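Local coordinates for translation initiation factor eIF2B subunit beta (Schizosaccharomyces pombe, PDB 5B04), which forms part of the eIF2B complex, which exchanges GDP for GTP on the gamma subunit of translation initiation factor eIF2, at residues A42-S55 with M173-I187. Sequence-based numbering, arbitrary orientation.
Sequences ALVMRQVISQTRWS and MDMRAVIISGIQDVI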
loop_
_atom_site.group_PDB
_atom_site.type_symbol
_atom_site.label_atom_id
_atom_site.label_comp_id
_atom_site.label_asym_id
_atom_site.label_seq_id
_atom_site.Cartn_x
_atom_site.Cartn_y
_atom_site.Cartn_z
ATOM N N ALA C 42 25.340 -13.897 -31.150
ATOM C CA ALA C 42 24.621 -14.075 -32.408
ATOM C C ALA C 42 25.538 -13.862 -33.609
ATOM O O ALA C 42 25.439 -14.574 -34.608
ATOM C CB ALA C 42 23.434 -13.130 -32.474
ATOM N N LEU C 43 26.428 -12.880 -33.505
ATOM C CA LEU C 43 27.381 -12.588 -34.572
ATOM C C LEU C 43 28.380 -13.726 -34.754
ATOM O O LEU C 43 28.669 -14.134 -35.879
ATOM C CB LEU C 43 28.126 -11.284 -34.287
ATOM C CG LEU C 43 27.320 -9.991 -34.407
ATOM C CD1 LEU C 43 28.156 -8.800 -33.968
ATOM C CD2 LEU C 43 26.828 -9.804 -35.832
ATOM N N VAL C 44 28.911 -14.225 -33.641
ATOM C CA VAL C 44 29.849 -15.340 -33.670
ATOM C C VAL C 44 29.186 -16.575 -34.269
ATOM O O VAL C 44 29.782 -17.273 -35.090
ATOM C CB VAL C 44 30.387 -15.661 -32.259
ATOM C CG1 VAL C 44 31.039 -17.035 -32.224
ATOM C CG2 VAL C 44 31.370 -14.589 -31.813
ATOM N N MET C 45 27.944 -16.827 -33.871
ATOM C CA MET C 45 27.182 -17.950 -34.407
ATOM C C MET C 45 26.963 -17.816 -35.907
ATOM O O MET C 45 26.868 -18.814 -36.618
ATOM C CB MET C 45 25.834 -18.074 -33.696
ATOM C CG MET C 45 25.909 -18.650 -32.291
ATOM S SD MET C 45 26.770 -20.232 -32.216
ATOM C CE MET C 45 28.375 -19.715 -31.613
ATOM N N ARG C 46 26.886 -16.578 -36.385
ATOM C CA ARG C 46 26.665 -16.333 -37.803
ATOM C C ARG C 46 27.872 -16.763 -38.629
ATOM O O ARG C 46 27.717 -17.389 -39.677
ATOM C CB ARG C 46 26.350 -14.860 -38.054
ATOM C CG ARG C 46 25.878 -14.567 -39.468
ATOM C CD ARG C 46 25.603 -13.088 -39.653
ATOM N NE ARG C 46 26.784 -12.283 -39.360
ATOM C CZ ARG C 46 26.786 -10.956 -39.298
ATOM N NH1 ARG C 46 25.665 -10.278 -39.505
ATOM N NH2 ARG C 46 27.909 -10.306 -39.024
ATOM N N GLN C 47 29.072 -16.435 -38.158
ATOM C CA GLN C 47 30.286 -16.839 -38.860
ATOM C C GLN C 47 30.605 -18.311 -38.601
ATOM O O GLN C 47 31.396 -18.917 -39.322
ATOM C CB GLN C 47 31.472 -15.957 -38.463
ATOM C CG GLN C 47 31.707 -14.794 -39.420
ATOM C CD GLN C 47 33.176 -14.584 -39.743
ATOM O OE1 GLN C 47 33.986 -15.502 -39.625
ATOM N NE2 GLN C 47 33.521 -13.374 -40.168
ATOM N N VAL C 48 29.989 -18.880 -37.571
ATOM C CA VAL C 48 30.090 -20.314 -37.324
ATOM C C VAL C 48 29.279 -21.064 -38.371
ATOM O O VAL C 48 29.789 -21.967 -39.032
ATOM C CB VAL C 48 29.602 -20.694 -35.913
ATOM C CG1 VAL C 48 29.279 -22.181 -35.836
ATOM C CG2 VAL C 48 30.642 -20.321 -34.877
ATOM N N ILE C 49 28.017 -20.674 -38.524
ATOM C CA ILE C 49 27.150 -21.231 -39.555
ATOM C C ILE C 49 27.735 -20.947 -40.938
ATOM O O ILE C 49 27.645 -21.771 -41.849
ATOM C CB ILE C 49 25.719 -20.645 -39.462
ATOM C CG1 ILE C 49 25.099 -20.940 -38.092
ATOM C CG2 ILE C 49 24.829 -21.200 -40.565
ATOM C CD1 ILE C 49 24.921 -22.407 -37.793
ATOM N N SER C 50 28.350 -19.778 -41.078
ATOM C CA SER C 50 28.959 -19.364 -42.340
ATOM C C SER C 50 30.104 -20.254 -42.819
ATOM O O SER C 50 30.367 -20.344 -44.014
ATOM C CB SER C 50 29.465 -17.926 -42.211
ATOM O OG SER C 50 30.727 -17.769 -42.838
ATOM N N GLN C 51 30.771 -20.918 -41.886
ATOM C CA GLN C 51 32.042 -21.567 -42.176
ATOM C C GLN C 51 32.004 -23.061 -41.890
ATOM O O GLN C 51 32.805 -23.825 -42.424
ATOM C CB GLN C 51 33.141 -20.909 -41.350
ATOM C CG GLN C 51 34.242 -20.257 -42.143
ATOM C CD GLN C 51 35.517 -20.199 -41.338
ATOM O OE1 GLN C 51 35.492 -20.395 -40.127
ATOM N NE2 GLN C 51 36.638 -19.935 -42.000
ATOM N N THR C 52 31.073 -23.461 -41.030
ATOM C CA THR C 52 30.865 -24.866 -40.688
ATOM C C THR C 52 30.248 -25.529 -41.911
ATOM O O THR C 52 29.415 -24.943 -42.584
ATOM C CB THR C 52 29.882 -25.026 -39.501
ATOM O OG1 THR C 52 30.391 -24.333 -38.358
ATOM C CG2 THR C 52 29.683 -26.487 -39.149
ATOM N N ARG C 53 30.628 -26.764 -42.203
ATOM C CA ARG C 53 29.830 -27.520 -43.177
ATOM C C ARG C 53 29.544 -29.004 -42.676
ATOM O O ARG C 53 30.416 -29.859 -42.471
ATOM C CB ARG C 53 30.556 -27.469 -44.530
ATOM C CG ARG C 53 29.869 -28.188 -45.726
ATOM C CD ARG C 53 30.631 -27.996 -46.954
ATOM N NE ARG C 53 29.947 -28.666 -48.065
ATOM C CZ ARG C 53 30.290 -28.511 -49.337
ATOM N NH1 ARG C 53 31.295 -27.714 -49.651
ATOM N NH2 ARG C 53 29.611 -29.141 -50.277
ATOM N N TRP C 54 28.240 -29.193 -42.473
ATOM C CA TRP C 54 27.593 -30.221 -41.664
ATOM C C TRP C 54 26.590 -31.119 -42.445
ATOM O O TRP C 54 25.537 -31.353 -41.907
ATOM C CB TRP C 54 26.758 -29.510 -40.582
ATOM C CG TRP C 54 25.672 -28.615 -41.178
ATOM C CD1 TRP C 54 24.377 -28.960 -41.476
ATOM C CD2 TRP C 54 25.807 -27.249 -41.540
ATOM N NE1 TRP C 54 23.707 -27.887 -42.000
ATOM C CE2 TRP C 54 24.563 -26.822 -42.050
ATOM C CE3 TRP C 54 26.858 -26.341 -41.480
ATOM C CZ2 TRP C 54 24.355 -25.527 -42.493
ATOM C CZ3 TRP C 54 26.649 -25.071 -41.913
ATOM C CH2 TRP C 54 25.412 -24.669 -42.415
ATOM N N SER C 55 26.878 -31.677 -43.626
ATOM C CA SER C 55 25.774 -32.126 -44.547
ATOM C C SER C 55 24.410 -32.760 -44.056
ATOM O O SER C 55 23.378 -32.357 -44.599
ATOM C CB SER C 55 26.364 -33.045 -45.656
ATOM O OG SER C 55 27.689 -33.511 -45.389
ATOM N N MET C 173 21.981 -30.088 -46.241
ATOM C CA MET C 173 22.796 -28.961 -45.968
ATOM C C MET C 173 22.328 -27.859 -46.927
ATOM O O MET C 173 21.382 -28.020 -47.677
ATOM C CB MET C 173 24.219 -29.176 -46.503
ATOM C CG MET C 173 25.240 -28.088 -46.143
ATOM S SD MET C 173 26.976 -28.328 -46.623
ATOM C CE MET C 173 27.546 -29.481 -45.374
ATOM N N ASP C 174 23.044 -26.767 -46.874
ATOM C CA ASP C 174 22.867 -25.531 -47.585
ATOM C C ASP C 174 21.601 -24.810 -47.178
ATOM O O ASP C 174 21.037 -23.985 -47.893
ATOM C CB ASP C 174 22.995 -25.739 -49.114
ATOM C CG ASP C 174 23.692 -24.588 -49.807
ATOM O OD1 ASP C 174 23.740 -23.480 -49.231
ATOM O OD2 ASP C 174 24.194 -24.790 -50.934
ATOM N N MET C 175 21.156 -25.187 -45.983
ATOM C CA MET C 175 20.185 -24.395 -45.218
ATOM C C MET C 175 20.746 -23.096 -44.729
ATOM O O MET C 175 20.048 -22.340 -44.070
ATOM C CB MET C 175 19.627 -25.194 -44.038
ATOM C CG MET C 175 18.690 -26.340 -44.375
ATOM S SD MET C 175 17.714 -26.812 -42.927
ATOM C CE MET C 175 18.576 -28.271 -42.363
ATOM N N ARG C 176 22.015 -22.831 -45.036
ATOM C CA ARG C 176 22.716 -21.644 -44.542
ATOM C C ARG C 176 22.011 -20.324 -44.816
ATOM O O ARG C 176 21.964 -19.444 -43.953
ATOM C CB ARG C 176 24.107 -21.559 -45.165
ATOM C CG ARG C 176 25.039 -22.656 -44.717
ATOM C CD ARG C 176 26.405 -22.482 -45.332
ATOM N NE ARG C 176 27.319 -23.562 -44.980
ATOM C CZ ARG C 176 28.535 -23.681 -45.496
ATOM N NH1 ARG C 176 28.959 -22.787 -46.378
ATOM N NH2 ARG C 176 29.322 -24.684 -45.137
ATOM N N ALA C 177 21.469 -20.198 -46.021
ATOM C CA ALA C 177 20.827 -18.967 -46.460
ATOM C C ALA C 177 19.714 -18.584 -45.489
ATOM O O ALA C 177 19.639 -17.437 -45.050
ATOM C CB ALA C 177 20.280 -19.091 -47.872
ATOM N N VAL C 178 18.858 -19.543 -45.146
ATOM C CA VAL C 178 17.741 -19.264 -44.247
ATOM C C VAL C 178 18.207 -19.174 -42.790
ATOM O O VAL C 178 17.690 -18.364 -42.020
ATOM C CB VAL C 178 16.611 -20.328 -44.384
ATOM C CG1 VAL C 178 17.147 -21.737 -44.218
ATOM C CG2 VAL C 178 15.486 -20.061 -43.390
ATOM N N ILE C 179 19.196 -19.985 -42.419
ATOM C CA ILE C 179 19.723 -19.954 -41.056
ATOM C C ILE C 179 20.392 -18.614 -40.762
ATOM O O ILE C 179 20.140 -18.003 -39.724
ATOM C CB ILE C 179 20.733 -21.094 -40.802
ATOM C CG1 ILE C 179 20.068 -22.456 -41.008
ATOM C CG2 ILE C 179 21.304 -20.999 -39.395
ATOM C CD1 ILE C 179 18.794 -22.644 -40.219
ATOM N N ILE C 180 21.238 -18.159 -41.681
ATOM C CA ILE C 180 21.887 -16.859 -41.545
ATOM C C ILE C 180 20.844 -15.744 -41.576
ATOM O O ILE C 180 20.964 -14.747 -40.861
ATOM C CB ILE C 180 22.938 -16.629 -42.654
ATOM C CG1 ILE C 180 24.088 -17.627 -42.510
ATOM C CG2 ILE C 180 23.477 -15.205 -42.609
ATOM C CD1 ILE C 180 25.260 -17.354 -43.429
ATOM N N SER C 181 19.814 -15.929 -42.398
ATOM C CA SER C 181 18.711 -14.977 -42.477
ATOM C C SER C 181 18.063 -14.782 -41.111
ATOM O O SER C 181 18.022 -13.669 -40.590
ATOM C CB SER C 181 17.666 -15.442 -43.492
ATOM O OG SER C 181 16.503 -14.635 -43.435
ATOM N N GLY C 182 17.572 -15.874 -40.533
ATOM C CA GLY C 182 16.922 -15.834 -39.236
ATOM C C GLY C 182 17.817 -15.316 -38.125
ATOM O O GLY C 182 17.347 -14.660 -37.196
ATOM N N ILE C 183 19.109 -15.616 -38.216
ATOM C CA ILE C 183 20.080 -15.119 -37.248
ATOM C C ILE C 183 20.215 -13.604 -37.362
ATOM O O ILE C 183 20.180 -12.894 -36.356
ATOM C CB ILE C 183 21.462 -15.779 -37.436
ATOM C CG1 ILE C 183 21.437 -17.220 -36.921
ATOM C CG2 ILE C 183 22.538 -14.992 -36.705
ATOM C CD1 ILE C 183 22.763 -17.939 -37.051
ATOM N N GLN C 184 20.360 -13.117 -38.592
ATOM C CA GLN C 184 20.436 -11.681 -38.844
ATOM C C GLN C 184 19.158 -10.995 -38.387
ATOM O O GLN C 184 19.189 -9.869 -37.888
ATOM C CB GLN C 184 20.681 -11.398 -40.326
ATOM C CG GLN C 184 20.734 -9.916 -40.666
ATOM C CD GLN C 184 21.893 -9.207 -39.994
ATOM O OE1 GLN C 184 23.021 -9.698 -39.998
ATOM N NE2 GLN C 184 21.617 -8.048 -39.404
ATOM N N ASP C 185 18.035 -11.683 -38.567
ATOM C CA ASP C 185 16.760 -11.196 -38.064
ATOM C C ASP C 185 16.851 -10.983 -36.559
ATOM O O ASP C 185 16.674 -9.867 -36.090
ATOM C CB ASP C 185 15.628 -12.164 -38.414
ATOM C CG ASP C 185 15.407 -12.283 -39.911
ATOM O OD1 ASP C 185 16.144 -11.624 -40.675
ATOM O OD2 ASP C 185 14.499 -13.034 -40.325
ATOM N N VAL C 186 17.164 -12.047 -35.820
ATOM C CA VAL C 186 17.306 -11.983 -34.363
ATOM C C VAL C 186 18.163 -10.802 -33.903
ATOM O O VAL C 186 17.788 -10.077 -32.980
ATOM C CB VAL C 186 17.915 -13.289 -33.806
ATOM C CG1 VAL C 186 18.345 -13.110 -32.356
ATOM C CG2 VAL C 186 16.920 -14.433 -33.934
ATOM N N ILE C 187 19.304 -10.606 -34.561
ATOM C CA ILE C 187 20.176 -9.472 -34.266
ATOM C C ILE C 187 19.427 -8.156 -34.458
ATOM O O ILE C 187 19.590 -7.218 -33.677
ATOM C CB ILE C 187 21.439 -9.481 -35.152
ATOM C CG1 ILE C 187 22.182 -10.810 -35.008
ATOM C CG2 ILE C 187 22.357 -8.321 -34.792
ATOM C CD1 ILE C 187 23.360 -10.957 -35.943
#
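Where Thr-52 comes up against Arg-176, the nearby Val-48 O is gripped by three donors: Thr-52 N, Gln-51 N and Thr-52 OG1. The hydroxyl reaches it from above the carbonyl plane, and Thr-52 OG1 is also hydrogen-bonded to Tyr-16. The contact is an antiparallel helix pair in the N-terminal helical domain. The axes of 42-51 and 176-187 approach to 9.8 Å, their directions 170° apart. Met-45 packs on helices 57-74 and 79-102, and Ile-179 on helix 79-102.

Arg-176 runs out extended from CG to NE toward the backbone carbonyls near the C-terminal end of segment 42-55. Arg-176 NH2 lies 2.6 Å from Thr-52 O. Ser-50 O sits over one face of the guanidinium, 3.7 Å from Arg-176 NH1. The indole of Trp-54 lies near the guanidinium edge, but its exact position is doubtful. With an alanine in place of Arg-176, the carbonyls of Ser-50 and Thr-52 are likely to lose the positive group beside them. Met-173 places SD above the indole face of Trp-54, at a distance, as a Met-aromatic contact.

The middle is apolar. Ile-49 CG2 touches Ile-179 CG2 at 3.7 Å, the side chains crossing at about a right angle. Ile-183 is a knob in the hole formed by Ala-42, Met-45, Arg-46 and Ile-49. Ala-42 CB rests on Ile-187 CG1 at 3.7 Å.

Arg-46 fills the reciprocal hole among Ile-180, Ile-183, Gln-184 and Ile-187. Its chain bends at chi3 (58°), and its guanidinium lies nearly coplanar with the Gln-184 amide. Arg-46 NH1 gives a weak hydrogen bond to Gln-184 OE1 at 2.8 Å.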